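Aminotransferase class-III (Ochrobactrum anthropi, PDB 5GHG) probably transfers amino groups between amines and keto acids or ketones as an omega-transaminase, using a pyridoxal-phosphate cofactor held here in its aminated, PMP form. Local coordinates at residues Glu208-Ile211 with Ile212-Pro216; Gln245-Leu248 with Lys249-Ile253. The protein carries 1 engineered substitution. All coordinates share one frame; numbering follows the deposited sequence.

Contact 1 of 2, residues Glu208-Ile211 with Ile212-Pro216; sequences EQLI and IAEGP
Ile211 meets Pro216 across the end of helix 196-214: its CG2 branch lies 3.7 Å from CB of the proline. CG2 stands opposite the backbone N (CG1 takes the place beside it, chi1 -67°), which sets this branch beside the proline ring. The buried Ile211 also packs on Ile145 of strand 143-147 and Val247 of helix 240-250, so the helix end lies against the sheet and its neighbouring helix, where a branched aliphatic side chain suits. Two less buried contacts, made through the aliphatic carbons of the glutamates, line the last turn: Glu208 CG sits 3.9 Å from Ile212 CD1, and Leu210 runs alongside Glu214, its CD1 3.8 Å from Glu214 CG.

Backbone bonds hold the turn. Ile212 N, Ala213 N and Glu214 N donate to Glu208 O, Gln209 O and Leu210 O, each at 2.9 Å. The helix stops at Gly215, whose backbone angles (positive phi with psi near 104°) would press a CB against the preceding carbonyl O, so glycine suits. Pro216, lacking an N-H, suits a place beyond the regular bonding.

Polar ends account for the two glutamates. Glu214 OE1 forms a salt bridge with Lys143 NZ; Glu208 OE2 forms one with Arg250 and a hydrogen bond with Tyr251 OH.

Contact 2 of 2, residues Gln245-Leu248 with Lys249-Ile253; sequences QAVL and KRYDI
Leu248 and Ile253 form the tight, buried side, where the chain folds back beneath the end of helix 240-250. Their side chains cross at about a right angle, Leu248 CD2 lying 4.0 Å from Ile253 CG2, and branched aliphatic residues suit a place that also faces Phe222 and Ile219 of strand 219-224. Leu248 O accepts two unequal bonds: Ile253 N reaches it at 3.1 Å in an almost straight bond (179° at the hydrogen), whereas Tyr251 N, at 3.2 Å, makes a more bent one from well above the carbonyl plane, on the face opposite Ile253 N.

The first of these bonds, with Asp252 N to Lys249 O, defines a Schellman motif, and Asp252, at positive phi, is its C-prime residue. The motif ends the helix of a beta-alpha-beta unit and hands the chain to strand 254-258.

Tyr251 borders the packed side. With its CG beside the backbone N (chi1 -60°), the ring crosses Val247 obliquely, CE2 standing 4.2 Å from Val247 CG1, and its CD2 comes to 3.2 Å from Val247 O. A phenylalanine here would probably keep the ring against Val247 but leave Glu208 OE2 without its hydroxyl partner, relying more on Arg250.

Toward solvent the fit is slacker. Lys249 lays CB 3.4 Å from Gln245 O, but its chain bends at chi3 and chi4 and the ammonium runs off from the helix turn, as suits a long cation at the surface. Arg250 has Ala246 O over one guanidinium face, 4.2 Å above the plane and displaced toward the rim, and the bend at chi3 (-53°) turns NH1 to Glu208 OE2.

How the contacts relate
Contacts 1 and 2 end successive helices, 196-214 and 240-250, and their centres lie 11 Å apart on the same side of the chain's centre. They are tied together by Glu208 of contact 1: its OE2 is 2.6 Å from Tyr251 OH, a hydrogen bond, and 3.0 Å from Arg250 NH1, a salt bridge. Around this polar junction the Tyr251 ring is packed by contact 1, with Pro216 CB 3.5 Å from Tyr251 CD1. Neither contact supplies a residue of the PMP pocket. The chain leaving contact 2 nevertheless enters strand 254-258, at whose end the pocket residue Asp258 lies, with Val260 and Ile261 just beyond.

Contact 1 of 2, residues Glu208-Ile211 with Ile212-Pro216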
ATOM      1  N   GLU B 208      -4.104  21.337  24.492  1.00  5.34           N
ATOM      2  CA  GLU B 208      -5.230  22.271  24.515  1.00  7.12           C
ATOM      3  C   GLU B 208      -4.827  23.639  23.980  1.00  8.00           C
ATOM      4  O   GLU B 208      -5.612  24.286  23.267  1.00  7.83           O
ATOM      5  CB  GLU B 208      -5.812  22.385  25.918  1.00  8.15           C
ATOM      6  CG  GLU B 208      -6.985  23.372  26.024  1.00 11.11           C
ATOM      7  CD  GLU B 208      -7.796  23.173  27.299  1.00 19.08           C
ATOM      8  OE1 GLU B 208      -7.221  22.711  28.308  1.00 21.60           O
ATOM      9  OE2 GLU B 208      -9.004  23.473  27.284  1.00 21.12           O
ATOM     10  N   GLN B 209      -3.597  24.076  24.276  1.00  6.98           N
ATOM     11  CA  GLN B 209      -3.110  25.342  23.742  1.00  8.40           C
ATOM     12  C   GLN B 209      -3.018  25.312  22.225  1.00  7.43           C
ATOM     13  O   GLN B 209      -3.328  26.304  21.556  1.00  7.22           O
ATOM     14  CB  GLN B 209      -1.738  25.697  24.344  1.00  9.38           C
ATOM     15  CG  GLN B 209      -1.826  26.064  25.815  1.00 15.10           C
ATOM     16  CD  GLN B 209      -0.466  25.997  26.499  1.00 18.09           C
ATOM     17  OE1 GLN B 209       0.583  26.140  25.855  1.00 19.77           O
ATOM     18  NE2 GLN B 209      -0.475  25.778  27.788  1.00 19.66           N
ATOM     19  N   LEU B 210      -2.570  24.192  21.664  1.00  5.41           N
ATOM     20  CA  LEU B 210      -2.555  24.037  20.212  1.00  6.41           C
ATOM     21  C   LEU B 210      -3.979  24.114  19.637  1.00  4.98           C
ATOM     22  O   LEU B 210      -4.226  24.824  18.652  1.00  6.56           O
ATOM     23  CB  LEU B 210      -1.889  22.712  19.824  1.00  7.46           C
ATOM     24  CG  LEU B 210      -1.816  22.386  18.331  1.00  9.25           C
ATOM     25  CD1 LEU B 210      -1.076  23.447  17.553  1.00 11.38           C
ATOM     26  CD2 LEU B 210      -1.157  21.028  18.083  1.00  9.16           C
ATOM     27  N   ILE B 211      -4.915  23.388  20.238  1.00  4.61           N
ATOM     28  CA  ILE B 211      -6.287  23.376  19.754  1.00  5.96           C
ATOM     29  C   ILE B 211      -6.877  24.792  19.778  1.00  7.85           C
ATOM     30  O   ILE B 211      -7.514  25.243  18.815  1.00  5.86           O
ATOM     31  CB  ILE B 211      -7.142  22.400  20.567  1.00  5.34           C
ATOM     32  CG1 ILE B 211      -6.698  20.946  20.316  1.00  4.85           C
ATOM     33  CG2 ILE B 211      -8.643  22.574  20.293  1.00  6.15           C
ATOM     34  CD1 ILE B 211      -7.170  19.978  21.401  1.00  4.39           C
ATOM     35  N   ILE B 212      -6.668  25.507  20.880  1.00  7.44           N
ATOM     36  CA  ILE B 212      -7.194  26.866  20.977  1.00  7.46           C
ATOM     37  C   ILE B 212      -6.554  27.765  19.944  1.00  7.48           C
ATOM     38  O   ILE B 212      -7.247  28.535  19.259  1.00 10.18           O
ATOM     39  CB  ILE B 212      -7.016  27.403  22.407  1.00  8.99           C
ATOM     40  CG1 ILE B 212      -8.064  26.773  23.314  1.00  6.90           C
ATOM     41  CG2 ILE B 212      -7.115  28.937  22.416  1.00 11.91           C
ATOM     42  CD1 ILE B 212      -7.782  26.964  24.805  1.00 10.39           C
ATOM     43  N   ALA B 213      -5.232  27.672  19.784  1.00  8.02           N
ATOM     44  CA  ALA B 213      -4.532  28.558  18.855  1.00 10.92           C
ATOM     45  C   ALA B 213      -4.934  28.280  17.403  1.00 11.17           C
ATOM     46  O   ALA B 213      -5.014  29.196  16.595  1.00 10.07           O
ATOM     47  CB  ALA B 213      -3.021  28.428  19.012  1.00 10.49           C
ATOM     48  N   GLU B 214      -5.153  27.020  17.053  1.00  7.15           N
ATOM     49  CA  GLU B 214      -5.554  26.696  15.687  1.00 10.20           C
ATOM     50  C   GLU B 214      -7.019  27.043  15.404  1.00 12.63           C
ATOM     51  O   GLU B 214      -7.397  27.160  14.238  1.00 12.88           O
ATOM     52  CB  GLU B 214      -5.299  25.213  15.412  1.00 11.73           C
ATOM     53  CG  GLU B 214      -3.798  24.860  15.330  1.00 12.38           C
ATOM     54  CD  GLU B 214      -3.117  25.485  14.126  1.00 20.48           C
ATOM     55  OE1 GLU B 214      -3.792  25.644  13.072  1.00 15.04           O
ATOM     56  OE2 GLU B 214      -1.914  25.835  14.226  1.00 23.36           O
ATOM     57  N   GLY B 215      -7.833  27.231  16.447  1.00 12.05           N
ATOM     58  CA  GLY B 215      -9.275  27.297  16.318  1.00  9.07           C
ATOM     59  C   GLY B 215      -9.876  25.918  16.502  1.00  7.91           C
ATOM     60  O   GLY B 215      -9.782  25.053  15.620  1.00  9.34           O
ATOM     61  N   PRO B 216     -10.478  25.662  17.668  1.00  9.75           N
ATOM     62  CA  PRO B 216     -10.997  24.310  17.935  1.00  8.45           C
ATOM     63  C   PRO B 216     -11.947  23.796  16.863  1.00  9.81           C
ATOM     64  O   PRO B 216     -11.987  22.579  16.596  1.00  8.27           O
ATOM     65  CB  PRO B 216     -11.702  24.468  19.283  1.00 11.94           C
ATOM     66  CG  PRO B 216     -11.014  25.623  19.925  1.00 12.00           C
ATOM     67  CD  PRO B 216     -10.686  26.564  18.802  1.00  9.82           C
TER

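Contact 2 of 2, residues Gln245-Leu248 with Lys249-Ile253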
ATOM      1  N   GLN B 245      -7.685  12.618  26.700  1.00  4.16           N
ATOM      2  CA  GLN B 245      -9.066  12.362  26.288  1.00  4.46           C
ATOM      3  C   GLN B 245     -10.027  13.418  26.846  1.00  5.68           C
ATOM      4  O   GLN B 245     -10.983  13.805  26.166  1.00  6.02           O
ATOM      5  CB  GLN B 245      -9.490  10.950  26.692  1.00  5.77           C
ATOM      6  CG  GLN B 245      -8.837   9.870  25.831  1.00  6.00           C
ATOM      7  CD  GLN B 245      -9.211   8.471  26.224  1.00  6.86           C
ATOM      8  OE1 GLN B 245     -10.067   7.846  25.586  1.00  7.91           O
ATOM      9  NE2 GLN B 245      -8.581   7.954  27.275  1.00  4.92           N
ATOM     10  N   ALA B 246      -9.758  13.918  28.047  1.00  5.71           N
ATOM     11  CA  ALA B 246     -10.569  15.007  28.598  1.00  6.26           C
ATOM     12  C   ALA B 246     -10.515  16.243  27.702  1.00  7.39           C
ATOM     13  O   ALA B 246     -11.547  16.881  27.460  1.00  7.29           O
ATOM     14  CB  ALA B 246     -10.102  15.355  30.013  1.00  5.69           C
ATOM     15  N   VAL B 247      -9.320  16.600  27.216  1.00  3.15           N
ATOM     16  CA  VAL B 247      -9.181  17.719  26.287  1.00  5.57           C
ATOM     17  C   VAL B 247      -9.944  17.458  24.997  1.00  6.67           C
ATOM     18  O   VAL B 247     -10.715  18.306  24.521  1.00  8.24           O
ATOM     19  CB  VAL B 247      -7.693  18.004  26.000  1.00  5.47           C
ATOM     20  CG1 VAL B 247      -7.543  19.067  24.932  1.00  4.23           C
ATOM     21  CG2 VAL B 247      -6.961  18.414  27.282  1.00  6.20           C
ATOM     22  N   LEU B 248      -9.715  16.296  24.382  1.00  4.60           N
ATOM     23  CA  LEU B 248     -10.372  15.998  23.117  1.00  5.28           C
ATOM     24  C   LEU B 248     -11.890  16.066  23.262  1.00  5.97           C
ATOM     25  O   LEU B 248     -12.576  16.624  22.397  1.00  7.53           O
ATOM     26  CB  LEU B 248      -9.947  14.618  22.603  1.00  5.37           C
ATOM     27  CG  LEU B 248      -8.441  14.469  22.339  1.00  5.03           C
ATOM     28  CD1 LEU B 248      -8.138  13.042  21.831  1.00  6.58           C
ATOM     29  CD2 LEU B 248      -7.957  15.502  21.332  1.00  4.45           C
ATOM     30  N   LYS B 249     -12.425  15.499  24.339  1.00  7.16           N
ATOM     31  CA  LYS B 249     -13.864  15.480  24.528  1.00  8.87           C
ATOM     32  C   LYS B 249     -14.417  16.899  24.671  1.00 11.10           C
ATOM     33  O   LYS B 249     -15.506  17.205  24.164  1.00 12.59           O
ATOM     34  CB  LYS B 249     -14.210  14.624  25.746  1.00 12.26           C
ATOM     35  CG  LYS B 249     -15.688  14.360  25.926  1.00 17.25           C
ATOM     36  CD  LYS B 249     -15.903  13.186  26.874  1.00 27.10           C
ATOM     37  CE  LYS B 249     -16.924  13.517  27.948  1.00 35.93           C
ATOM     38  NZ  LYS B 249     -18.271  13.767  27.371  1.00 40.52           N
ATOM     39  N   ARG B 250     -13.648  17.782  25.311  1.00 11.17           N
ATOM     40  CA  ARG B 250     -14.059  19.166  25.514  1.00 11.28           C
ATOM     41  C   ARG B 250     -14.289  19.904  24.202  1.00 12.67           C
ATOM     42  O   ARG B 250     -15.104  20.824  24.144  1.00  9.17           O
ATOM     43  CB  ARG B 250     -13.007  19.888  26.355  1.00 12.33           C
ATOM     44  CG  ARG B 250     -13.276  21.377  26.630  1.00 14.06           C
ATOM     45  CD  ARG B 250     -12.207  21.927  27.586  1.00 16.00           C
ATOM     46  NE  ARG B 250     -12.125  21.095  28.786  1.00 18.82           N
ATOM     47  CZ  ARG B 250     -11.009  20.736  29.402  1.00 21.22           C
ATOM     48  NH1 ARG B 250      -9.829  21.124  28.935  1.00 16.25           N
ATOM     49  NH2 ARG B 250     -11.071  19.966  30.481  1.00 22.75           N
ATOM     50  N   TYR B 251     -13.584  19.521  23.139  1.00 11.35           N
ATOM     51  CA  TYR B 251     -13.700  20.203  21.853  1.00  8.82           C
ATOM     52  C   TYR B 251     -14.310  19.327  20.770  1.00  9.96           C
ATOM     53  O   TYR B 251     -14.261  19.691  19.594  1.00 12.38           O
ATOM     54  CB  TYR B 251     -12.323  20.723  21.429  1.00  7.42           C
ATOM     55  CG  TYR B 251     -11.754  21.699  22.413  1.00  9.94           C
ATOM     56  CD1 TYR B 251     -12.220  23.018  22.472  1.00  8.69           C
ATOM     57  CD2 TYR B 251     -10.771  21.308  23.308  1.00  8.98           C
ATOM     58  CE1 TYR B 251     -11.698  23.913  23.386  1.00 13.70           C
ATOM     59  CE2 TYR B 251     -10.235  22.190  24.235  1.00 10.02           C
ATOM     60  CZ  TYR B 251     -10.699  23.493  24.270  1.00 14.70           C
ATOM     61  OH  TYR B 251     -10.167  24.372  25.180  1.00 12.01           O
ATOM     62  N   ASP B 252     -14.867  18.174  21.141  1.00 12.12           N
ATOM     63  CA  ASP B 252     -15.539  17.269  20.207  1.00 11.98           C
ATOM     64  C   ASP B 252     -14.611  16.807  19.090  1.00  9.16           C
ATOM     65  O   ASP B 252     -15.006  16.733  17.930  1.00 10.12           O
ATOM     66  CB  ASP B 252     -16.801  17.929  19.616  1.00 16.19           C
ATOM     67  CG  ASP B 252     -17.812  18.322  20.680  1.00 21.70           C
ATOM     68  OD1 ASP B 252     -17.939  17.599  21.693  1.00 31.14           O
ATOM     69  OD2 ASP B 252     -18.486  19.358  20.512  1.00 35.69           O
ATOM     70  N   ILE B 253     -13.380  16.466  19.445  1.00  5.81           N
ATOM     71  CA  ILE B 253     -12.379  16.011  18.475  1.00  6.04           C
ATOM     72  C   ILE B 253     -12.359  14.487  18.480  1.00  5.73           C
ATOM     73  O   ILE B 253     -12.312  13.860  19.549  1.00  4.67           O
ATOM     74  CB  ILE B 253     -10.998  16.590  18.811  1.00  5.75           C
ATOM     75  CG1 ILE B 253     -11.043  18.131  18.701  1.00  4.33           C
ATOM     76  CG2 ILE B 253      -9.910  15.969  17.913  1.00  3.36           C
ATOM     77  CD1 ILE B 253      -9.880  18.840  19.380  1.00  4.95           C
TER